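Local coordinates for hypothetical protein TTHA1785 (Thermus thermophilus, PDB 2EPG) that probably joins RNA ends in tRNA splicing and RNA repair as a GTP- and manganese-dependent RtcB-type RNA ligase, at residues D106-V111 and A299-A304; V111-S116 and R332-L337; V219-E224 and R480-V485. All coordinates share one frame; numbering follows the deposited sequence.

The three contacts cross one another: going from the N terminus, their first segments come in the order 106-111, 111-116, 219-224, and their partners follow in the same order, 299-304, 332-337, 480-485. Interaction 1 closes a loop of 187 residues by setting the turn before strand 110-119 on helix 288-321. Interaction 2, sharing Val-111, closes a loop of 215 residues by pairing that strand with strand 332-347. Interaction 3 closes the longest loop, joining strand 216-225 to the C-terminal strand 474-486. Strand 240-247 lies between strands 110-119 and 216-225, so interactions 2 and 3 are parts of one run of neighbouring strands, and they touch through Leu-113 CD1 and Gln-220 OE1, 3.6 Å apart.

Interaction 1 of 3, residues D106-V111 and A299-A304; sequences DINCGV and AAANFA
A type II beta turn, Asp-106 to Cys-109, presses its two central side chains onto helix 288-321 just before the chain enters strand 110-119. Cys-109 N bonds to Asp-106 O, and an extended Ile-107 followed by a left-handed Asn-108 (phi 57°) makes the turn type II. That backbone directs Asn-108 CB toward the helix, while CG stands anti to the backbone N (chi1 -169°). From there ND2 donates to Ala-301 O over 2.9 Å. The N-H points fairly straight at the oxygen (154°), and the acceptor lies close to the plane of the Asn-108 amide; seen from Ala-301, however, the donor sits above the carbonyl plane. The other branch, OD1, is also hydrogen-bonded, so both polar ends of this buried amide are engaged.

Alanines on this side of the helix let the turn come close. Asn-108 CB rests 3.6 Å from Ala-304 CB and 3.8 Å from Ala-301 CB, lodged between the two methyls. Replacing Asn-108 by an alanine would remove the bond to Ala-301 O and would probably weaken both the docking of the turn and its left-handed backbone.

Ile-107 covers the neighbouring part of the helix. With CG2 anti to the backbone N, that methyl sits 4.0 Å from Ala-300 CB, while CD1 reaches the same alanine from the other branch. At the first position of the turn, Asp-106, a predicted manganese ligand, touches His-215, another predicted ligand, and its OD2 is held by Ser-249 N. The docked turn thus lies at a probable metal site. The turn's own backbone closes on the helix as well, with Asn-108 O 3.4 Å from Ala-304 CB.

Interaction 2 of 3, residues V111-S116 and R332-L337; sequences VRLLAS and RVLYDL
Six backbone hydrogen bonds join residues 111-116 to 332-337 as antiparallel strands, and most of the acceptors are approached nearly along the C=O axis. The packing between them is uneven.

The close part lies on the side of Arg-112 and Asp-336, a non-hydrogen-bonded pair with CA atoms 4.1 Å apart. The Arg-112 chain runs out anti to the backbone N and then bends at chi3 (-64°), bringing NE 2.8 Å from Asp-336 OD1 in a salt bridge. The bond is almost straight (177°), lies in the guanidinium plane and uses the anti lone pair of OD1, with the carboxylate turned nearly perpendicular to the guanidinium (83°). A water closes a second path, accepting from Arg-112 NH1 and donating to Asp-336 OD1. Asp-336 OD2 also pairs with Arg-308 and Arg-112 NH1 reaches Gln-309, both on helix 288-321, so Asp-336, facing two arginines, is probably ionised. Next to them Val-333 CG2 touches both Arg-112 NH2, at 3.4 Å, and Leu-114 CD2, at 3.9 Å.

Across the sheet the fit is looser. Leu-334 CD1 meets Leu-113 CD2 at 4.1 Å, the two leucines lying side by side, and touches Ala-115 CB as well. The Tyr-335 ring stays beyond contact distance of residues 111-116. At the far end the Arg-332 side chain extends from CG to NE into solvent, although its backbone still bonds Ala-115 at both N and O.

Along the strands, between Leu-113 and Leu-114, the register slips by one residue: Leu-334 N donates to Leu-113 O, while Tyr-335 O accepts from Leu-113 N. Two residues thus face one, the mark of a classic beta bulge in an antiparallel pair.

Interaction 3 of 3, residues V219-E224 and R480-V485; sequences VQYVDE and RPLIVV
Strand 216-225 meets the C-terminal strand 474-486 in an antiparallel pairing interrupted by a classic beta bulge, where Leu-482 and Ile-483 both face Val-219. The evidence is the carbonyl of Val-219, whose oxygen accepts from Leu-482 N at 2.8 Å and from Ile-483 N at 3.2 Å. Beyond the bulge, Tyr-221 and Arg-480 exchange two backbone bonds.

Arg-480 can be followed outward along the Tyr-221 side chain. Its CB lies over one face of the ring in a CH-pi contact, 4.2 Å from the Tyr-221 centroid, 23° off the normal and displaced toward the rim. CG, anti to the backbone N, passes the hydroxyl end of the ring. Next comes CD, 3.4 Å from Tyr-221 OH. Arg-480 NE, 5.3 Å from Asp-223 OD1, does not touch that carboxylate, which Arg-478 engages. The chain, extended as far as NE, turns there and carries the guanidinium past the ring, its plane inclined 47° to it; NH2 approaches Tyr-221 OH obliquely at 3.8 Å, and NH1 donates to the carbonyl of Arg-437.

Tyr-221 itself holds CG in the crowded position between backbone N and carbonyl carbon (chi1 66°), which swings the ring across the partner strand. Its edge receives Leu-482, with CG 3.6 Å from Tyr-221 CD1. At the other end Val-219 CG2 packs against Ile-483 CB, and helix 127-137 covers both residues. Gln-220 points to the opposite face, where its amide bonds Thr-242 and Glu-218, the latter a predicted GMP-binding residue.

The chemistry is therefore divided along Arg-480: its aliphatic stem packs on an aromatic face while its charged tip finds a carbonyl further off, which suggests that the side chain contributes to this pairing chiefly through its apolar stem.

Interaction 1 of 3, residues D106-V111 and A299-A304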
loop_
_atom_site.group_PDB
_atom_site.type_symbol
_atom_site.label_atom_id
_atom_site.label_comp_id
_atom_site.label_asym_id
_atom_site.label_seq_id
_atom_site.Cartn_x
_atom_site.Cartn_y
_atom_site.Cartn_z
ATOM N N ASP A 106 -9.381 1.752 -4.588
ATOM C CA ASP A 106 -8.364 0.939 -5.232
ATOM C C ASP A 106 -7.770 -0.069 -4.238
ATOM O O ASP A 106 -6.742 0.170 -3.619
ATOM C CB ASP A 106 -7.266 1.799 -5.841
ATOM C CG ASP A 106 -6.350 0.991 -6.764
ATOM O OD1 ASP A 106 -5.510 1.597 -7.466
ATOM O OD2 ASP A 106 -6.467 -0.254 -6.781
ATOM N N ILE A 107 -8.459 -1.195 -4.092
ATOM C CA ILE A 107 -8.055 -2.259 -3.193
ATOM C C ILE A 107 -6.674 -2.763 -3.530
ATOM O O ILE A 107 -6.376 -3.134 -4.671
ATOM C CB ILE A 107 -9.065 -3.418 -3.221
ATOM C CG1 ILE A 107 -10.430 -2.887 -2.754
ATOM C CG2 ILE A 107 -8.586 -4.580 -2.307
ATOM C CD1 ILE A 107 -11.590 -3.874 -2.903
ATOM N N ASN A 108 -5.836 -2.772 -2.503
ATOM C CA ASN A 108 -4.442 -3.180 -2.596
ATOM C C ASN A 108 -3.649 -2.388 -3.603
ATOM O O ASN A 108 -2.771 -2.931 -4.269
ATOM C CB ASN A 108 -4.267 -4.671 -2.878
ATOM C CG ASN A 108 -2.801 -5.133 -2.699
ATOM O OD1 ASN A 108 -1.932 -4.352 -2.266
ATOM N ND2 ASN A 108 -2.525 -6.395 -3.027
ATOM N N CYS A 109 -3.991 -1.111 -3.750
ATOM C CA CYS A 109 -3.182 -0.232 -4.579
ATOM C C CYS A 109 -1.947 -0.356 -3.680
ATOM O O CYS A 109 -2.064 -0.269 -2.445
ATOM C CB CYS A 109 -3.702 1.213 -4.524
ATOM S SG CYS A 109 -2.533 2.465 -5.166
ATOM N N GLY A 110 -0.784 -0.591 -4.264
ATOM C CA GLY A 110 0.380 -0.758 -3.423
ATOM C C GLY A 110 1.685 -0.481 -4.122
ATOM O O GLY A 110 1.706 0.099 -5.207
ATOM N N VAL A 111 2.775 -0.936 -3.510
ATOM C CA VAL A 111 4.093 -0.674 -4.049
ATOM C C VAL A 111 5.023 -1.872 -4.024
ATOM O O VAL A 111 5.055 -2.616 -3.050
ATOM C CB VAL A 111 4.787 0.452 -3.228
ATOM C CG1 VAL A 111 6.082 0.867 -3.891
ATOM C CG2 VAL A 111 3.838 1.640 -3.062
ATOM N N ALA A 299 -9.908 -11.180 -3.115
ATOM C CA ALA A 299 -9.703 -11.579 -4.508
ATOM C C ALA A 299 -9.125 -10.386 -5.269
ATOM O O ALA A 299 -8.203 -10.526 -6.068
ATOM C CB ALA A 299 -11.037 -12.030 -5.140
ATOM N N ALA A 300 -9.657 -9.201 -5.000
ATOM C CA ALA A 300 -9.158 -8.011 -5.654
ATOM C C ALA A 300 -7.692 -7.790 -5.234
ATOM O O ALA A 300 -6.839 -7.463 -6.058
ATOM C CB ALA A 300 -10.010 -6.815 -5.261
ATOM N N ALA A 301 -7.401 -7.972 -3.948
ATOM C CA ALA A 301 -6.035 -7.781 -3.475
ATOM C C ALA A 301 -5.072 -8.754 -4.167
ATOM O O ALA A 301 -3.976 -8.374 -4.555
ATOM C CB ALA A 301 -5.975 -7.957 -1.946
ATOM N N ASN A 302 -5.483 -10.007 -4.315
ATOM C CA ASN A 302 -4.639 -11.012 -4.953
ATOM C C ASN A 302 -4.386 -10.647 -6.403
ATOM O O ASN A 302 -3.321 -10.936 -6.950
ATOM C CB ASN A 302 -5.291 -12.405 -4.859
ATOM C CG ASN A 302 -5.327 -12.929 -3.435
ATOM O OD1 ASN A 302 -6.047 -13.896 -3.113
ATOM N ND2 ASN A 302 -4.536 -12.307 -2.571
ATOM N N PHE A 303 -5.373 -10.006 -7.019
ATOM C CA PHE A 303 -5.245 -9.582 -8.397
ATOM C C PHE A 303 -4.197 -8.478 -8.453
ATOM O O PHE A 303 -3.323 -8.465 -9.331
ATOM C CB PHE A 303 -6.588 -9.060 -8.926
ATOM C CG PHE A 303 -6.525 -8.577 -10.351
ATOM C CD1 PHE A 303 -6.323 -9.472 -11.394
ATOM C CD2 PHE A 303 -6.652 -7.228 -10.648
ATOM C CE1 PHE A 303 -6.251 -9.028 -12.712
ATOM C CE2 PHE A 303 -6.578 -6.775 -11.960
ATOM C CZ PHE A 303 -6.377 -7.679 -12.994
ATOM N N ALA A 304 -4.273 -7.552 -7.504
ATOM C CA ALA A 304 -3.300 -6.455 -7.463
ATOM C C ALA A 304 -1.900 -7.026 -7.217
ATOM O O ALA A 304 -0.925 -6.578 -7.815
ATOM C CB ALA A 304 -3.675 -5.433 -6.358
#

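Interaction 2 of 3, residues V111-S116 and R332-L337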
loop_
_atom_site.group_PDB
_atom_site.type_symbol
_atom_site.label_atom_id
_atom_site.label_comp_id
_atom_site.label_asym_id
_atom_site.label_seq_id
_atom_site.Cartn_x
_atom_site.Cartn_y
_atom_site.Cartn_z
ATOM N N VAL A 111 2.775 -0.936 -3.510
ATOM C CA VAL A 111 4.093 -0.674 -4.049
ATOM C C VAL A 111 5.023 -1.872 -4.024
ATOM O O VAL A 111 5.055 -2.616 -3.050
ATOM C CB VAL A 111 4.787 0.452 -3.228
ATOM C CG1 VAL A 111 6.082 0.867 -3.891
ATOM C CG2 VAL A 111 3.838 1.640 -3.062
ATOM N N ARG A 112 5.781 -2.049 -5.098
ATOM C CA ARG A 112 6.780 -3.097 -5.137
ATOM C C ARG A 112 8.107 -2.405 -5.449
ATOM O O ARG A 112 8.170 -1.532 -6.331
ATOM C CB ARG A 112 6.503 -4.132 -6.224
ATOM C CG ARG A 112 7.686 -5.092 -6.396
ATOM C CD ARG A 112 7.426 -6.301 -7.289
ATOM N NE ARG A 112 6.412 -7.225 -6.781
ATOM C CZ ARG A 112 6.359 -8.511 -7.125
ATOM N NH1 ARG A 112 5.414 -9.314 -6.653
ATOM N NH2 ARG A 112 7.287 -9.012 -7.917
ATOM N N LEU A 113 9.156 -2.779 -4.720
ATOM C CA LEU A 113 10.471 -2.219 -4.977
ATOM C C LEU A 113 11.444 -3.338 -5.356
ATOM O O LEU A 113 11.633 -4.299 -4.598
ATOM C CB LEU A 113 11.020 -1.473 -3.749
ATOM C CG LEU A 113 12.393 -0.798 -3.934
ATOM C CD1 LEU A 113 12.301 0.336 -4.964
ATOM C CD2 LEU A 113 12.865 -0.209 -2.619
ATOM N N LEU A 114 12.040 -3.211 -6.540
ATOM C CA LEU A 114 13.032 -4.167 -7.000
ATOM C C LEU A 114 14.395 -3.512 -6.709
ATOM O O LEU A 114 14.545 -2.295 -6.857
ATOM C CB LEU A 114 12.893 -4.419 -8.517
ATOM C CG LEU A 114 11.552 -4.910 -9.082
ATOM C CD1 LEU A 114 11.676 -5.171 -10.588
ATOM C CD2 LEU A 114 11.138 -6.183 -8.359
ATOM N N ALA A 115 15.364 -4.319 -6.283
ATOM C CA ALA A 115 16.710 -3.842 -5.986
ATOM C C ALA A 115 17.671 -4.605 -6.894
ATOM O O ALA A 115 17.632 -5.832 -6.933
ATOM C CB ALA A 115 17.046 -4.109 -4.519
ATOM N N SER A 116 18.540 -3.899 -7.606
ATOM C CA SER A 116 19.460 -4.562 -8.533
ATOM C C SER A 116 20.930 -4.530 -8.104
ATOM O O SER A 116 21.274 -3.921 -7.087
ATOM C CB SER A 116 19.368 -3.905 -9.902
ATOM O OG SER A 116 20.051 -2.661 -9.874
ATOM N N ARG A 332 16.007 -8.189 -7.808
ATOM C CA ARG A 332 15.262 -8.997 -6.858
ATOM C C ARG A 332 14.198 -8.162 -6.189
ATOM O O ARG A 332 14.315 -6.939 -6.136
ATOM C CB ARG A 332 16.190 -9.561 -5.780
ATOM C CG ARG A 332 17.383 -10.343 -6.308
ATOM C CD ARG A 332 18.195 -10.883 -5.145
ATOM N NE ARG A 332 19.532 -11.314 -5.538
ATOM C CZ ARG A 332 20.466 -11.697 -4.668
ATOM N NH1 ARG A 332 21.668 -12.075 -5.097
ATOM N NH2 ARG A 332 20.191 -11.698 -3.362
ATOM N N VAL A 333 13.163 -8.829 -5.680
ATOM C CA VAL A 333 12.108 -8.137 -4.969
ATOM C C VAL A 333 12.639 -7.840 -3.556
ATOM O O VAL A 333 12.941 -8.763 -2.795
ATOM C CB VAL A 333 10.842 -9.015 -4.857
ATOM C CG1 VAL A 333 9.790 -8.306 -4.016
ATOM C CG2 VAL A 333 10.286 -9.325 -6.281
ATOM N N LEU A 334 12.796 -6.561 -3.228
ATOM C CA LEU A 334 13.245 -6.180 -1.895
ATOM C C LEU A 334 12.009 -6.388 -1.023
ATOM O O LEU A 334 12.053 -7.097 -0.011
ATOM C CB LEU A 334 13.705 -4.721 -1.896
ATOM C CG LEU A 334 14.374 -4.230 -0.608
ATOM C CD1 LEU A 334 15.303 -3.074 -0.937
ATOM C CD2 LEU A 334 13.305 -3.828 0.416
ATOM N N TYR A 335 10.900 -5.774 -1.422
ATOM C CA TYR A 335 9.626 -5.982 -0.722
ATOM C C TYR A 335 8.461 -5.520 -1.601
ATOM O O TYR A 335 8.659 -4.843 -2.610
ATOM C CB TYR A 335 9.572 -5.235 0.624
ATOM C CG TYR A 335 8.642 -5.911 1.599
ATOM C CD1 TYR A 335 8.840 -7.244 1.958
ATOM C CD2 TYR A 335 7.559 -5.242 2.156
ATOM C CE1 TYR A 335 7.973 -7.886 2.843
ATOM C CE2 TYR A 335 6.705 -5.881 3.044
ATOM C CZ TYR A 335 6.921 -7.204 3.378
ATOM O OH TYR A 335 6.075 -7.845 4.255
ATOM N N ASP A 336 7.250 -5.888 -1.205
ATOM C CA ASP A 336 6.040 -5.493 -1.916
ATOM C C ASP A 336 4.926 -5.453 -0.864
ATOM O O ASP A 336 4.690 -6.445 -0.170
ATOM C CB ASP A 336 5.747 -6.512 -3.036
ATOM C CG ASP A 336 4.425 -6.243 -3.769
ATOM O OD1 ASP A 336 4.420 -6.304 -5.017
ATOM O OD2 ASP A 336 3.388 -6.000 -3.109
ATOM N N LEU A 337 4.262 -4.306 -0.723
ATOM C CA LEU A 337 3.197 -4.176 0.261
ATOM C C LEU A 337 2.069 -3.253 -0.180
ATOM O O LEU A 337 2.242 -2.376 -1.019
ATOM C CB LEU A 337 3.748 -3.678 1.611
ATOM C CG LEU A 337 3.985 -2.167 1.793
ATOM C CD1 LEU A 337 4.493 -1.878 3.217
ATOM C CD2 LEU A 337 4.996 -1.676 0.755
HETATM O O HOH W 1 2.911 -8.469 -5.638
#

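Interaction 3 of 3, residues V219-E224 and R480-V485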
loop_
_atom_site.group_PDB
_atom_site.type_symbol
_atom_site.label_atom_id
_atom_site.label_comp_id
_atom_site.label_asym_id
_atom_site.label_seq_id
_atom_site.Cartn_x
_atom_site.Cartn_y
_atom_site.Cartn_z
ATOM N N VAL A 219 12.534 3.979 -12.423
ATOM C CA VAL A 219 13.879 3.456 -12.233
ATOM C C VAL A 219 14.530 4.571 -11.421
ATOM O O VAL A 219 14.454 5.741 -11.804
ATOM C CB VAL A 219 14.631 3.304 -13.558
ATOM C CG1 VAL A 219 16.003 2.663 -13.302
ATOM C CG2 VAL A 219 13.811 2.466 -14.523
ATOM N N GLN A 220 15.154 4.210 -10.308
ATOM C CA GLN A 220 15.752 5.199 -9.421
ATOM C C GLN A 220 17.114 4.707 -8.939
ATOM O O GLN A 220 17.584 3.612 -9.302
ATOM C CB GLN A 220 14.859 5.382 -8.170
ATOM C CG GLN A 220 13.365 5.098 -8.360
ATOM C CD GLN A 220 12.660 4.591 -7.087
ATOM O OE1 GLN A 220 12.952 3.493 -6.584
ATOM N NE2 GLN A 220 11.736 5.388 -6.569
ATOM N N TYR A 221 17.753 5.528 -8.118
ATOM C CA TYR A 221 19.011 5.125 -7.523
ATOM C C TYR A 221 18.957 5.556 -6.061
ATOM O O TYR A 221 18.281 6.521 -5.710
ATOM C CB TYR A 221 20.225 5.729 -8.258
ATOM C CG TYR A 221 20.379 7.236 -8.189
ATOM C CD1 TYR A 221 19.778 8.068 -9.141
ATOM C CD2 TYR A 221 21.148 7.826 -7.188
ATOM C CE1 TYR A 221 19.944 9.448 -9.097
ATOM C CE2 TYR A 221 21.321 9.199 -7.132
ATOM C CZ TYR A 221 20.719 10.004 -8.088
ATOM O OH TYR A 221 20.892 11.363 -8.023
ATOM N N VAL A 222 19.626 4.802 -5.203
ATOM C CA VAL A 222 19.650 5.123 -3.784
ATOM C C VAL A 222 20.604 6.313 -3.647
ATOM O O VAL A 222 21.769 6.197 -4.014
ATOM C CB VAL A 222 20.188 3.919 -2.977
ATOM C CG1 VAL A 222 20.281 4.268 -1.511
ATOM C CG2 VAL A 222 19.282 2.709 -3.187
ATOM N N ASP A 223 20.131 7.461 -3.166
ATOM C CA ASP A 223 21.052 8.585 -3.034
ATOM C C ASP A 223 21.461 8.872 -1.588
ATOM O O ASP A 223 22.339 9.699 -1.339
ATOM C CB ASP A 223 20.499 9.856 -3.713
ATOM C CG ASP A 223 19.600 10.673 -2.815
ATOM O OD1 ASP A 223 19.379 11.863 -3.132
ATOM O OD2 ASP A 223 19.103 10.141 -1.808
ATOM N N GLU A 224 20.845 8.170 -0.637
ATOM C CA GLU A 224 21.189 8.366 0.757
ATOM C C GLU A 224 20.839 7.139 1.592
ATOM O O GLU A 224 19.792 6.514 1.391
ATOM C CB GLU A 224 20.460 9.604 1.295
ATOM C CG GLU A 224 21.163 10.290 2.455
ATOM C CD GLU A 224 20.925 11.797 2.475
ATOM O OE1 GLU A 224 19.800 12.224 2.826
ATOM O OE2 GLU A 224 21.868 12.549 2.126
ATOM N N ARG A 480 16.054 8.436 -5.502
ATOM C CA ARG A 480 15.821 9.530 -6.436
ATOM C C ARG A 480 15.488 8.935 -7.812
ATOM O O ARG A 480 16.172 8.033 -8.295
ATOM C CB ARG A 480 17.067 10.418 -6.501
ATOM C CG ARG A 480 16.873 11.682 -7.316
ATOM C CD ARG A 480 17.928 12.735 -7.000
ATOM N NE ARG A 480 17.598 13.983 -7.678
ATOM C CZ ARG A 480 17.662 14.150 -8.994
ATOM N NH1 ARG A 480 17.330 15.317 -9.533
ATOM N NH2 ARG A 480 18.084 13.157 -9.776
ATOM N N PRO A 481 14.423 9.425 -8.458
ATOM C CA PRO A 481 14.018 8.918 -9.777
ATOM C C PRO A 481 14.888 9.369 -10.944
ATOM O O PRO A 481 15.421 10.477 -10.937
ATOM C CB PRO A 481 12.588 9.427 -9.914
ATOM C CG PRO A 481 12.648 10.746 -9.212
ATOM C CD PRO A 481 13.482 10.457 -7.978
ATOM N N LEU A 482 15.022 8.489 -11.936
ATOM C CA LEU A 482 15.794 8.758 -13.144
ATOM C C LEU A 482 14.874 8.652 -14.350
ATOM O O LEU A 482 14.973 9.441 -15.287
ATOM C CB LEU A 482 16.918 7.736 -13.314
ATOM C CG LEU A 482 18.115 7.820 -12.375
ATOM C CD1 LEU A 482 18.850 6.492 -12.383
ATOM C CD2 LEU A 482 19.024 8.954 -12.805
ATOM N N ILE A 483 13.999 7.646 -14.318
ATOM C CA ILE A 483 13.047 7.386 -15.392
ATOM C C ILE A 483 11.656 7.174 -14.823
ATOM O O ILE A 483 11.476 6.395 -13.886
ATOM C CB ILE A 483 13.382 6.104 -16.181
ATOM C CG1 ILE A 483 14.766 6.202 -16.815
ATOM C CG2 ILE A 483 12.320 5.879 -17.254
ATOM C CD1 ILE A 483 15.211 4.891 -17.455
ATOM N N VAL A 484 10.670 7.846 -15.409
ATOM C CA VAL A 484 9.294 7.712 -14.960
ATOM C C VAL A 484 8.428 7.227 -16.119
ATOM O O VAL A 484 8.398 7.851 -17.183
ATOM C CB VAL A 484 8.735 9.060 -14.428
ATOM C CG1 VAL A 484 7.247 8.929 -14.163
ATOM C CG2 VAL A 484 9.450 9.464 -13.127
ATOM N N VAL A 485 7.752 6.100 -15.914
ATOM C CA VAL A 485 6.858 5.518 -16.913
ATOM C C VAL A 485 5.444 5.575 -16.324
ATOM O O VAL A 485 5.172 4.951 -15.287
ATOM C CB VAL A 485 7.225 4.041 -17.214
ATOM C CG1 VAL A 485 6.229 3.443 -18.202
ATOM C CG2 VAL A 485 8.638 3.957 -17.775
#